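Long-range contacts in probable porin (Pseudomonas aeruginosa, PDB 4FSP), which probably acts as an outer membrane porin of the OprD family, letting small solutes cross the membrane through a beta-barrel channel: residues A[160-165]-A[198-203]; A[212-217]-A[224-229]; A[245-250]-A[264-269]; A[283-288]-A[301-306]. All blocks are in the same frame, centred on the assembly; numbering follows the deposited sequence.

Interaction 1. Residues A[160-165]-A[198-203]; sequences LNLGRL and DLAGLD. With C8E ((hydroxyethyloxy)tri(ethyloxy)octane), chain G.
Arg164 and Asp198 form the one charged pair between these two antiparallel strands. Their side chains lie alongside each other and point the same way. Arg164 NE gives Asp198 OD1 a nearly straight, charge-assisted hydrogen bond (2.9 Å, 169° at the hydrogen) that forms part of a salt bridge. The carboxylate lies almost in the guanidinium plane (13° between them), and OD1 is approached nearly along its C-O bond. Glu220 takes the NH2 end of the same arginine, so two acids share one cation. Because the carboxylates of Glu220 and Asp198 come close together, the arginine probably offsets their repulsion.

Backbone bonds tie the rest. Asn161 pairs with Gly201 in both directions, Gly201 N reaching Asn161 O at 2.8 Å, and Gly163 does the same with Leu199, its N lying 2.8 Å from Leu199 O.

Packing differs on the two sides of the ladder. Toward the detergent, Leu162 CD1 leans on Ala200 CB at 3.8 Å, and the end atom C14 of one C8E molecule comes to 3.8 Å from Gly201 O. On the other side, Leu199 holds CG between its backbone N and carbonyl carbon (chi1 62°). That turns the branch across the neighbouring strand, where CG rests 3.6 Å from Gly163 CA. Farther along, its CD2 meets Leu165 CD1 at 4.3 Å.

Strand 158-168 is flanked by 148-152 and 193-205, and 193-205 pairs in turn with 210-219. Leu130, in a loop inside the barrel, packs on Asn161 and Leu199, while Leu126 and Ile133 cover Leu165.

Interaction 2. Residues A[212-217]-A[224-229]; sequences GSYHYG and AQHFLG. With C8E ((hydroxyethyloxy)tri(ethyloxy)octane), chain J; C8E ((hydroxyethyloxy)tri(ethyloxy)octane), chain I; C8E ((hydroxyethyloxy)tri(ethyloxy)octane), chain G.
His226 meets two tyrosines of the facing strand in different ways. Tyr214 comes in tip first: its OH lies at the edge of the imidazole, 2.7 Å from His226 ND1, in a hydrogen bond that either partner could donate. Tyr216 instead turns its ring edge to the imidazole face. The two planes stand at 61° with centroids 5.0 Å apart, an offset edge-to-face pair in which Tyr216 CD1 lies 3.4 Å from His226 CE1. Both tyrosines have CG anti to the backbone N (169° and 177°), which carries the Tyr214 ring toward the histidine and lays that of Tyr216 alongside it, toward Ala224. The phenol of Tyr216 continues past Ala224 CB to a hydrogen bond with Glu218.

Detergent covers one face of each phenol. C7 of one C8E sits 3.9 Å above the centre of the Tyr214 ring, and C8 of another lies 3.8 Å above that of Tyr216.

On the opposite side of the sheet, His215 and Phe227 run side by side, His215 CD2 4.2 Å from Phe227 CD1. The imidazole NE2 is tied to Asp203, and Pro131 of a loop inside the barrel packs on both residues. Three pairs of backbone bonds link Ser213 with Gly229, His215 with Phe227, and Gly217 with Gln225.

Such alternation, with aromatic side chains meeting detergent and a polar and aromatic mixture facing inward, fits a hairpin in the wall of a porin beta-barrel.

Interaction 3. Residues A[245-250]-A[264-269]; sequences LRLALS and RSFSGS
Leu247 and Leu245 both press a methyl against the rim of the Phe266 ring. Leu247 CD2 meets Phe266 CD1 in the ring plane at 3.5 Å, while Leu245 CD2 approaches CZ less closely, at 4.0 Å. Phe266 has CG anti to its backbone N (chi1 171°), which carries the ring along the sheet over Gly268 and brings its far end to Leu245. This is the close-packed part of the outward face.

Farther along, that face loosens. Leu249 and Arg264 lie side by side, touching through Leu249 CD1 and Arg264 CG at 3.6 Å, and both side chains are exposed. The guanidinium goes on to a salt bridge with Asp262.

The other face is polar and more enclosed. Arg246 sets its aliphatic base on the opposite strand, CB 3.1 Å from Ser267 O, then runs extended into the interior. There it forms a salt bridge with Asp244 and a cation-pi contact with Tyr302. Ser267 OG is hydrogen-bonded to Val304 N, while Ser265 packs against Met287 and Leu303. Between the faces, Ala248 and Ser265 exchange two backbone bonds, the straighter being Ser265 N to Ala248 O (2.9 Å, 169°), and Ser267 N binds Arg246 O at 3.0 Å.

A leucine-rich outer surface backed by serines is what a transmembrane hairpin of a porin barrel presents; Arg246, reaching inward to the loop that carries Tyr302, may resemble the basic residues of OprD channels.

Interaction 4. Residues A[283-288]-A[301-306]; sequences GYQRMS and PYLVNF
The amide of Gln285 is sandwiched between Leu303 on one face and Asn305 on the other. Leu303 lays its methyls over the first face, CD2 3.8 Å from Gln285 OE1 and CD1 3.9 Å from NE2. On the second, Asn305 CB rests 3.6 Å from Gln285 CD. The two amides slide past each other in opposite directions with planes 40° apart, which sets Asn305 ND2 3.4 Å from Gln285 CB.

Asn305 N also comes from above the carbonyl plane, 49° out of it, and gives Gln285 OE1 a hydrogen bond of 3.1 Å. Ser267 OG supplies a second bond to that oxygen, close to the amide plane, while NE2 is held by the backbone oxygens of Asp311 and Phe312. Bonds at both ends should fix the rotation of the group. Gln285 reaches them because CG is anti to the backbone N (chi1 178°) and the chain then runs extended.

Residues 301-306 lie in the connection between strands 278-288 and 318-327, just after the short strand 299-300, and turn into the barrel, consistent with the inward-folded loop L7 that helps narrow OprD-family channels. Inverse gamma turns centred on Tyr302 and Asn305 bend it. Asn305 is gripped by the adjoining strand 318-327, OD1 by Gln321 and ND2 by Ser319.

Met287 CE meets Leu303 CD2 tip to tip at 4.1 Å, and Val304 CG2 packs 4.0 Å from Gly283 CA.

Overall arrangement
The four contacts follow one another along the chain and round the barrel wall. Interactions 1 and 2, with centres about 10 Å apart, meet where neighbouring strands 193-205 and 210-219 pair; interactions 2 and 3, again about 10 Å between centres, are joined by backbone bonds between 223-235 and 240-252. Interaction 4 adjoins interaction 3 through the pairing of 262-273 with 278-288. Its centre is about 7 Å from that of interaction 3 and about 22 Å from that of interaction 1. It departs from the strand-to-strand pattern by fixing a loop inside the barrel. That loop also reaches interaction 2, where Tyr302 packs on Phe227. A continuous antiparallel wall thus carries an internal loop, as expected for a porin with a narrowed channel.

Interaction 1. Residues A[160-165]-A[198-203]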
# COMPACT_ATOMS: atom_id res chain seq x y z
N LEU A 160 -9.86 -15.82 -5.00
CA LEU A 160 -10.89 -14.92 -5.47
C LEU A 160 -11.22 -13.97 -4.35
O LEU A 160 -11.22 -14.34 -3.17
CB LEU A 160 -12.15 -15.73 -5.81
CG LEU A 160 -12.43 -15.99 -7.28
CD1 LEU A 160 -13.04 -17.38 -7.44
CD2 LEU A 160 -13.39 -14.92 -7.76
N ASN A 161 -11.51 -12.73 -4.71
CA ASN A 161 -12.04 -11.81 -3.73
C ASN A 161 -13.13 -10.96 -4.34
O ASN A 161 -13.19 -10.77 -5.55
CB ASN A 161 -10.95 -10.93 -3.18
CG ASN A 161 -10.33 -10.08 -4.24
OD1 ASN A 161 -9.55 -10.58 -5.07
ND2 ASN A 161 -10.71 -8.81 -4.28
N LEU A 162 -13.99 -10.46 -3.46
CA LEU A 162 -15.13 -9.64 -3.81
C LEU A 162 -15.37 -8.74 -2.61
O LEU A 162 -15.30 -9.20 -1.46
CB LEU A 162 -16.33 -10.55 -4.01
CG LEU A 162 -17.62 -9.89 -4.47
CD1 LEU A 162 -17.42 -9.38 -5.89
CD2 LEU A 162 -18.78 -10.87 -4.39
N GLY A 163 -15.65 -7.46 -2.84
CA GLY A 163 -15.83 -6.55 -1.71
C GLY A 163 -16.63 -5.30 -2.01
O GLY A 163 -16.81 -4.92 -3.18
N ARG A 164 -17.10 -4.65 -0.95
CA ARG A 164 -17.76 -3.36 -1.08
C ARG A 164 -17.46 -2.51 0.13
O ARG A 164 -17.66 -2.95 1.27
CB ARG A 164 -19.27 -3.52 -1.28
CG ARG A 164 -20.05 -2.19 -1.22
CD ARG A 164 -21.52 -2.37 -1.57
NE ARG A 164 -21.80 -1.95 -2.94
CZ ARG A 164 -22.95 -1.42 -3.36
NH1 ARG A 164 -23.95 -1.25 -2.52
NH2 ARG A 164 -23.09 -1.07 -4.63
N LEU A 165 -16.96 -1.30 -0.11
CA LEU A 165 -16.59 -0.38 0.96
C LEU A 165 -17.54 0.81 0.93
O LEU A 165 -18.04 1.18 -0.13
CB LEU A 165 -15.16 0.11 0.77
CG LEU A 165 -14.18 -1.01 0.43
CD1 LEU A 165 -12.82 -0.42 0.19
CD2 LEU A 165 -14.16 -2.00 1.58
N ASP A 198 -16.72 -0.69 -5.16
CA ASP A 198 -16.85 -2.12 -5.38
C ASP A 198 -15.53 -2.71 -5.80
O ASP A 198 -14.72 -2.04 -6.45
CB ASP A 198 -17.90 -2.38 -6.45
CG ASP A 198 -19.22 -1.75 -6.10
OD1 ASP A 198 -19.67 -1.95 -4.96
OD2 ASP A 198 -19.78 -1.01 -6.93
N LEU A 199 -15.29 -3.96 -5.41
CA LEU A 199 -14.07 -4.63 -5.85
C LEU A 199 -14.28 -6.11 -6.09
O LEU A 199 -15.11 -6.75 -5.45
CB LEU A 199 -12.92 -4.37 -4.88
CG LEU A 199 -13.12 -4.87 -3.46
CD1 LEU A 199 -12.46 -6.24 -3.30
CD2 LEU A 199 -12.58 -3.86 -2.41
N ALA A 200 -13.49 -6.66 -7.01
CA ALA A 200 -13.53 -8.08 -7.30
C ALA A 200 -12.19 -8.42 -7.90
O ALA A 200 -11.61 -7.62 -8.64
CB ALA A 200 -14.64 -8.40 -8.29
N GLY A 201 -11.70 -9.61 -7.60
CA GLY A 201 -10.43 -10.00 -8.16
C GLY A 201 -10.15 -11.48 -8.14
O GLY A 201 -10.91 -12.29 -7.58
N LEU A 202 -9.01 -11.80 -8.73
CA LEU A 202 -8.57 -13.16 -8.93
C LEU A 202 -7.04 -13.12 -8.97
O LEU A 202 -6.44 -12.25 -9.61
CB LEU A 202 -9.17 -13.65 -10.25
CG LEU A 202 -8.82 -14.99 -10.90
CD1 LEU A 202 -9.93 -15.34 -11.90
CD2 LEU A 202 -7.50 -14.90 -11.63
N ASP A 203 -6.40 -14.05 -8.26
CA ASP A 203 -4.95 -14.17 -8.26
C ASP A 203 -4.67 -15.64 -8.48
O ASP A 203 -5.23 -16.49 -7.79
CB ASP A 203 -4.36 -13.71 -6.92
CG ASP A 203 -4.74 -12.29 -6.57
OD1 ASP A 203 -4.18 -11.34 -7.17
OD2 ASP A 203 -5.59 -12.10 -5.67
C1 C8E G . -19.77 0.48 -14.64
C2 C8E G . -20.66 -0.74 -14.80
C3 C8E G . -19.98 -1.71 -15.74
C4 C8E G . -19.95 -3.09 -15.11
C5 C8E G . -18.53 -3.64 -15.14
C6 C8E G . -18.36 -4.74 -14.11
C7 C8E G . -17.18 -5.63 -14.50
C8 C8E G . -16.68 -6.40 -13.30
O9 C8E G . -16.33 -7.73 -13.65
C10 C8E G . -15.16 -8.16 -12.99
C11 C8E G . -15.23 -9.66 -12.72
O12 C8E G . -14.03 -10.10 -12.13
C13 C8E G . -14.06 -11.46 -11.77
C14 C8E G . -13.06 -11.74 -10.66

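Interaction 2. Residues A[212-217]-A[224-229]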
# COMPACT_ATOMS: atom_id res chain seq x y z
N GLY A 212 -0.32 -14.56 -11.85
CA GLY A 212 -1.04 -13.57 -12.63
C GLY A 212 -2.25 -13.11 -11.85
O GLY A 212 -2.90 -13.91 -11.17
N SER A 213 -2.58 -11.82 -11.96
CA SER A 213 -3.71 -11.26 -11.24
C SER A 213 -4.58 -10.37 -12.11
O SER A 213 -4.08 -9.63 -12.95
CB SER A 213 -3.20 -10.41 -10.06
OG SER A 213 -2.39 -11.19 -9.21
N TYR A 214 -5.89 -10.44 -11.87
CA TYR A 214 -6.84 -9.48 -12.42
C TYR A 214 -7.64 -8.87 -11.28
O TYR A 214 -8.14 -9.59 -10.41
CB TYR A 214 -7.81 -10.14 -13.42
CG TYR A 214 -8.92 -9.20 -13.76
CD1 TYR A 214 -8.77 -8.27 -14.78
CD2 TYR A 214 -10.10 -9.18 -13.03
CE1 TYR A 214 -9.79 -7.37 -15.07
CE2 TYR A 214 -11.10 -8.28 -13.29
CZ TYR A 214 -10.95 -7.38 -14.32
OH TYR A 214 -11.98 -6.50 -14.59
N HIS A 215 -7.80 -7.55 -11.28
CA HIS A 215 -8.63 -6.90 -10.27
C HIS A 215 -9.45 -5.77 -10.86
O HIS A 215 -8.99 -5.04 -11.76
CB HIS A 215 -7.80 -6.39 -9.10
CG HIS A 215 -7.17 -7.49 -8.30
ND1 HIS A 215 -7.68 -7.92 -7.11
CD2 HIS A 215 -6.09 -8.28 -8.57
CE1 HIS A 215 -6.93 -8.92 -6.64
NE2 HIS A 215 -5.98 -9.16 -7.52
N TYR A 216 -10.67 -5.63 -10.36
CA TYR A 216 -11.59 -4.60 -10.79
C TYR A 216 -11.95 -3.73 -9.59
O TYR A 216 -12.24 -4.25 -8.51
CB TYR A 216 -12.86 -5.22 -11.38
CG TYR A 216 -13.87 -4.19 -11.78
CD1 TYR A 216 -13.81 -3.58 -13.03
CD2 TYR A 216 -14.89 -3.82 -10.91
CE1 TYR A 216 -14.74 -2.63 -13.40
CE2 TYR A 216 -15.82 -2.87 -11.27
CZ TYR A 216 -15.74 -2.27 -12.52
OH TYR A 216 -16.66 -1.32 -12.90
N GLY A 217 -11.94 -2.42 -9.76
CA GLY A 217 -12.33 -1.53 -8.70
C GLY A 217 -13.20 -0.43 -9.26
O GLY A 217 -12.97 0.04 -10.38
N ALA A 224 -14.03 3.51 -12.82
CA ALA A 224 -13.77 2.08 -12.70
C ALA A 224 -12.36 1.86 -13.21
O ALA A 224 -11.95 2.50 -14.17
CB ALA A 224 -14.75 1.27 -13.55
N GLN A 225 -11.63 0.95 -12.58
CA GLN A 225 -10.27 0.65 -13.01
C GLN A 225 -10.09 -0.86 -13.17
O GLN A 225 -10.47 -1.62 -12.29
CB GLN A 225 -9.27 1.21 -12.00
CG GLN A 225 -7.82 0.78 -12.19
CD GLN A 225 -6.89 1.57 -11.26
OE1 GLN A 225 -6.25 1.01 -10.35
NE2 GLN A 225 -6.82 2.89 -11.47
N HIS A 226 -9.54 -1.27 -14.31
CA HIS A 226 -9.20 -2.67 -14.53
C HIS A 226 -7.70 -2.82 -14.33
O HIS A 226 -6.93 -1.99 -14.80
CB HIS A 226 -9.56 -3.11 -15.96
CG HIS A 226 -11.03 -3.10 -16.26
ND1 HIS A 226 -11.85 -4.18 -16.02
CD2 HIS A 226 -11.82 -2.14 -16.80
CE1 HIS A 226 -13.08 -3.89 -16.38
NE2 HIS A 226 -13.09 -2.65 -16.86
N PHE A 227 -7.29 -3.86 -13.61
CA PHE A 227 -5.88 -4.12 -13.39
C PHE A 227 -5.52 -5.51 -13.87
O PHE A 227 -6.27 -6.47 -13.62
CB PHE A 227 -5.53 -4.03 -11.89
CG PHE A 227 -4.17 -4.57 -11.55
CD1 PHE A 227 -3.98 -5.92 -11.26
CD2 PHE A 227 -3.06 -3.73 -11.55
CE1 PHE A 227 -2.71 -6.42 -10.96
CE2 PHE A 227 -1.78 -4.23 -11.24
CZ PHE A 227 -1.61 -5.58 -10.94
N LEU A 228 -4.35 -5.64 -14.50
CA LEU A 228 -3.82 -6.95 -14.89
C LEU A 228 -2.35 -6.96 -14.57
O LEU A 228 -1.63 -6.03 -14.93
CB LEU A 228 -4.03 -7.23 -16.38
CG LEU A 228 -3.57 -8.60 -16.88
CD1 LEU A 228 -4.38 -9.72 -16.19
CD2 LEU A 228 -3.71 -8.71 -18.40
N GLY A 229 -1.89 -8.00 -13.88
CA GLY A 229 -0.52 -8.04 -13.43
C GLY A 229 0.13 -9.41 -13.50
O GLY A 229 -0.54 -10.44 -13.46
C1 C8E J . -5.67 -12.83 -14.31
C2 C8E J . -5.43 -14.32 -14.50
C3 C8E J . -3.99 -14.42 -15.01
C4 C8E J . -3.98 -15.03 -16.41
C5 C8E J . -2.54 -15.45 -16.72
C6 C8E J . -2.56 -16.92 -17.18
C7 C8E J . -1.20 -17.38 -17.73
C8 C8E J . -1.42 -18.80 -18.26
O9 C8E J . -0.19 -19.46 -18.65
C10 C8E J . -0.54 -20.85 -18.80
C11 C8E J . 0.70 -21.66 -19.11
O12 C8E J . 0.56 -22.82 -18.26
C4 C8E I . -10.61 -13.41 -15.15
C5 C8E I . -10.72 -12.03 -15.78
C6 C8E I . -12.14 -11.48 -15.75
C7 C8E I . -12.18 -10.25 -16.65
C8 C8E I . -13.55 -9.58 -16.71
O9 C8E I . -13.41 -8.28 -17.26
C10 C8E I . -14.62 -7.77 -17.78
C11 C8E I . -14.43 -6.30 -18.16
O12 C8E I . -15.65 -5.67 -18.49
C1 C8E G . -19.77 0.48 -14.64
C2 C8E G . -20.66 -0.74 -14.80
C3 C8E G . -19.98 -1.71 -15.74
C4 C8E G . -19.95 -3.09 -15.11
C5 C8E G . -18.53 -3.64 -15.14
C6 C8E G . -18.36 -4.74 -14.11
C7 C8E G . -17.18 -5.63 -14.50
C8 C8E G . -16.68 -6.40 -13.30
O9 C8E G . -16.33 -7.73 -13.65
C10 C8E G . -15.16 -8.16 -12.99
C11 C8E G . -15.23 -9.66 -12.72
O12 C8E G . -14.03 -10.10 -12.13
C13 C8E G . -14.06 -11.46 -11.77
C14 C8E G . -13.06 -11.74 -10.66

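Interaction 3. Residues A[245-250]-A[264-269]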
# COMPACT_ATOMS: atom_id res chain seq x y z
N LEU A 245 4.94 -6.80 -13.46
CA LEU A 245 4.41 -6.03 -14.58
C LEU A 245 2.95 -5.70 -14.33
O LEU A 245 2.19 -6.56 -13.87
CB LEU A 245 4.57 -6.81 -15.89
CG LEU A 245 6.00 -7.27 -16.25
CD1 LEU A 245 5.97 -8.25 -17.42
CD2 LEU A 245 6.92 -6.08 -16.56
N ARG A 246 2.56 -4.46 -14.60
CA ARG A 246 1.25 -3.99 -14.21
C ARG A 246 0.64 -3.13 -15.29
O ARG A 246 1.22 -2.12 -15.68
CB ARG A 246 1.35 -3.15 -12.93
CG ARG A 246 2.20 -3.77 -11.82
CD ARG A 246 2.18 -2.92 -10.54
NE ARG A 246 3.10 -3.43 -9.52
CZ ARG A 246 3.32 -2.84 -8.34
NH1 ARG A 246 2.69 -1.72 -8.02
NH2 ARG A 246 4.16 -3.39 -7.48
N LEU A 247 -0.52 -3.54 -15.78
CA LEU A 247 -1.29 -2.72 -16.72
C LEU A 247 -2.60 -2.35 -16.05
O LEU A 247 -3.24 -3.21 -15.43
CB LEU A 247 -1.59 -3.51 -18.01
CG LEU A 247 -0.40 -3.89 -18.89
CD1 LEU A 247 -0.84 -4.83 -20.02
CD2 LEU A 247 0.21 -2.65 -19.48
N ALA A 248 -3.01 -1.09 -16.17
CA ALA A 248 -4.31 -0.72 -15.63
C ALA A 248 -5.03 0.21 -16.60
O ALA A 248 -4.40 1.00 -17.30
CB ALA A 248 -4.17 -0.08 -14.24
N LEU A 249 -6.36 0.08 -16.65
CA LEU A 249 -7.20 0.89 -17.52
C LEU A 249 -8.30 1.53 -16.69
O LEU A 249 -9.06 0.83 -16.01
CB LEU A 249 -7.83 0.03 -18.62
CG LEU A 249 -8.90 0.75 -19.48
CD1 LEU A 249 -8.24 1.80 -20.33
CD2 LEU A 249 -9.67 -0.23 -20.36
N SER A 250 -8.38 2.86 -16.73
CA SER A 250 -9.34 3.56 -15.89
C SER A 250 -10.18 4.50 -16.74
O SER A 250 -9.66 5.19 -17.62
CB SER A 250 -8.62 4.37 -14.81
OG SER A 250 -7.62 3.59 -14.17
N ARG A 264 -4.58 5.02 -19.12
CA ARG A 264 -3.98 3.72 -19.38
C ARG A 264 -2.59 3.78 -18.83
O ARG A 264 -1.77 4.59 -19.25
CB ARG A 264 -3.88 3.44 -20.87
CG ARG A 264 -5.19 3.32 -21.55
CD ARG A 264 -5.46 4.48 -22.46
NE ARG A 264 -6.59 4.14 -23.33
CZ ARG A 264 -7.22 5.00 -24.11
NH1 ARG A 264 -6.83 6.26 -24.16
NH2 ARG A 264 -8.23 4.59 -24.85
N SER A 265 -2.32 2.88 -17.90
CA SER A 265 -1.12 2.94 -17.11
C SER A 265 -0.28 1.69 -17.33
O SER A 265 -0.81 0.56 -17.35
CB SER A 265 -1.55 3.01 -15.62
OG SER A 265 -0.53 2.52 -14.77
N PHE A 266 1.02 1.88 -17.51
CA PHE A 266 1.94 0.76 -17.39
C PHE A 266 2.93 1.09 -16.31
O PHE A 266 3.37 2.24 -16.19
CB PHE A 266 2.72 0.46 -18.69
CG PHE A 266 3.83 -0.58 -18.49
CD1 PHE A 266 3.57 -1.95 -18.60
CD2 PHE A 266 5.11 -0.18 -18.12
CE1 PHE A 266 4.59 -2.90 -18.37
CE2 PHE A 266 6.13 -1.13 -17.89
CZ PHE A 266 5.86 -2.48 -18.02
N SER A 267 3.32 0.08 -15.54
CA SER A 267 4.23 0.26 -14.43
C SER A 267 4.84 -1.10 -14.17
O SER A 267 4.13 -2.07 -13.92
CB SER A 267 3.45 0.72 -13.20
OG SER A 267 4.32 1.05 -12.14
N GLY A 268 6.16 -1.18 -14.25
CA GLY A 268 6.82 -2.46 -14.11
C GLY A 268 8.23 -2.37 -13.56
O GLY A 268 8.86 -1.31 -13.64
N SER A 269 8.72 -3.48 -13.02
CA SER A 269 10.05 -3.50 -12.42
C SER A 269 10.77 -4.79 -12.69
O SER A 269 10.15 -5.85 -12.91
CB SER A 269 9.99 -3.32 -10.90
OG SER A 269 9.32 -4.42 -10.29
O HOH W 1 -0.23 0.14 -13.95

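Interaction 4. Residues A[283-288]-A[301-306]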
# COMPACT_ATOMS: atom_id res chain seq x y z
N GLY A 283 12.96 0.28 -12.68
CA GLY A 283 11.52 0.41 -12.78
C GLY A 283 11.20 1.31 -13.96
O GLY A 283 11.99 2.20 -14.30
N TYR A 284 10.05 1.07 -14.59
CA TYR A 284 9.62 1.91 -15.69
C TYR A 284 8.13 2.09 -15.65
O TYR A 284 7.39 1.16 -15.31
CB TYR A 284 10.04 1.33 -17.05
CG TYR A 284 9.50 2.12 -18.23
CD1 TYR A 284 10.10 3.31 -18.62
CD2 TYR A 284 8.39 1.69 -18.92
CE1 TYR A 284 9.60 4.04 -19.69
CE2 TYR A 284 7.88 2.41 -20.00
CZ TYR A 284 8.49 3.58 -20.38
OH TYR A 284 7.98 4.28 -21.44
N GLN A 285 7.67 3.27 -16.05
CA GLN A 285 6.27 3.61 -15.85
C GLN A 285 5.82 4.61 -16.89
O GLN A 285 6.59 5.51 -17.28
CB GLN A 285 6.08 4.17 -14.44
CG GLN A 285 4.68 4.62 -14.07
CD GLN A 285 4.53 4.79 -12.56
OE1 GLN A 285 4.57 3.81 -11.80
NE2 GLN A 285 4.36 6.04 -12.12
N ARG A 286 4.58 4.47 -17.34
CA ARG A 286 4.07 5.30 -18.42
C ARG A 286 2.59 5.52 -18.24
O ARG A 286 1.85 4.58 -18.00
CB ARG A 286 4.32 4.62 -19.76
CG ARG A 286 3.58 5.26 -20.91
CD ARG A 286 4.51 5.90 -21.87
NE ARG A 286 4.37 5.36 -23.22
CZ ARG A 286 4.48 6.08 -24.33
NH1 ARG A 286 4.73 7.38 -24.26
NH2 ARG A 286 4.34 5.50 -25.50
N MET A 287 2.16 6.78 -18.36
CA MET A 287 0.75 7.11 -18.31
C MET A 287 0.28 7.47 -19.73
O MET A 287 0.87 8.33 -20.39
CB MET A 287 0.53 8.31 -17.37
CG MET A 287 0.99 8.08 -15.94
SD MET A 287 -0.04 6.85 -15.11
CE MET A 287 1.21 5.65 -14.64
N SER A 288 -0.78 6.83 -20.21
CA SER A 288 -1.31 7.19 -21.52
C SER A 288 -2.79 7.48 -21.45
O SER A 288 -3.48 7.03 -20.53
CB SER A 288 -1.05 6.10 -22.56
OG SER A 288 0.33 5.98 -22.80
N PRO A 301 -0.93 4.69 -4.38
CA PRO A 301 -1.24 4.11 -5.69
C PRO A 301 -0.40 2.85 -5.92
O PRO A 301 0.79 2.85 -5.60
CB PRO A 301 -0.80 5.20 -6.67
CG PRO A 301 0.40 5.89 -5.92
CD PRO A 301 0.06 5.79 -4.46
N TYR A 302 -0.99 1.80 -6.47
CA TYR A 302 -0.23 0.58 -6.75
C TYR A 302 0.66 0.74 -7.98
O TYR A 302 0.44 0.09 -9.01
CB TYR A 302 -1.20 -0.58 -6.96
CG TYR A 302 -0.56 -1.94 -6.90
CD1 TYR A 302 0.15 -2.35 -5.78
CD2 TYR A 302 -0.68 -2.82 -7.97
CE1 TYR A 302 0.73 -3.62 -5.71
CE2 TYR A 302 -0.10 -4.10 -7.92
CZ TYR A 302 0.60 -4.49 -6.79
OH TYR A 302 1.16 -5.75 -6.73
N LEU A 303 1.68 1.59 -7.88
CA LEU A 303 2.58 1.84 -9.02
C LEU A 303 4.02 1.57 -8.61
O LEU A 303 4.39 1.82 -7.45
CB LEU A 303 2.42 3.29 -9.48
CG LEU A 303 1.07 3.76 -10.04
CD1 LEU A 303 1.04 5.28 -10.16
CD2 LEU A 303 0.84 3.13 -11.41
N VAL A 304 4.87 1.07 -9.51
CA VAL A 304 6.25 0.84 -9.08
C VAL A 304 7.06 2.12 -8.94
O VAL A 304 7.89 2.23 -8.04
CB VAL A 304 7.03 -0.26 -9.85
CG1 VAL A 304 6.12 -1.14 -10.68
CG2 VAL A 304 8.17 0.31 -10.66
N ASN A 305 6.81 3.10 -9.80
CA ASN A 305 7.53 4.37 -9.69
C ASN A 305 6.80 5.32 -8.76
O ASN A 305 6.36 6.40 -9.16
CB ASN A 305 7.79 4.99 -11.06
CG ASN A 305 8.89 4.26 -11.81
OD1 ASN A 305 9.47 3.31 -11.25
ND2 ASN A 305 9.18 4.66 -13.06
N PHE A 306 6.65 4.88 -7.51
CA PHE A 306 5.98 5.68 -6.49
C PHE A 306 7.00 5.88 -5.41
O PHE A 306 7.49 4.91 -4.82
CB PHE A 306 4.77 4.94 -5.93
CG PHE A 306 4.25 5.50 -4.63
CD1 PHE A 306 3.81 6.81 -4.54
CD2 PHE A 306 4.20 4.70 -3.50
CE1 PHE A 306 3.34 7.32 -3.35
CE2 PHE A 306 3.73 5.20 -2.30
CZ PHE A 306 3.30 6.52 -2.22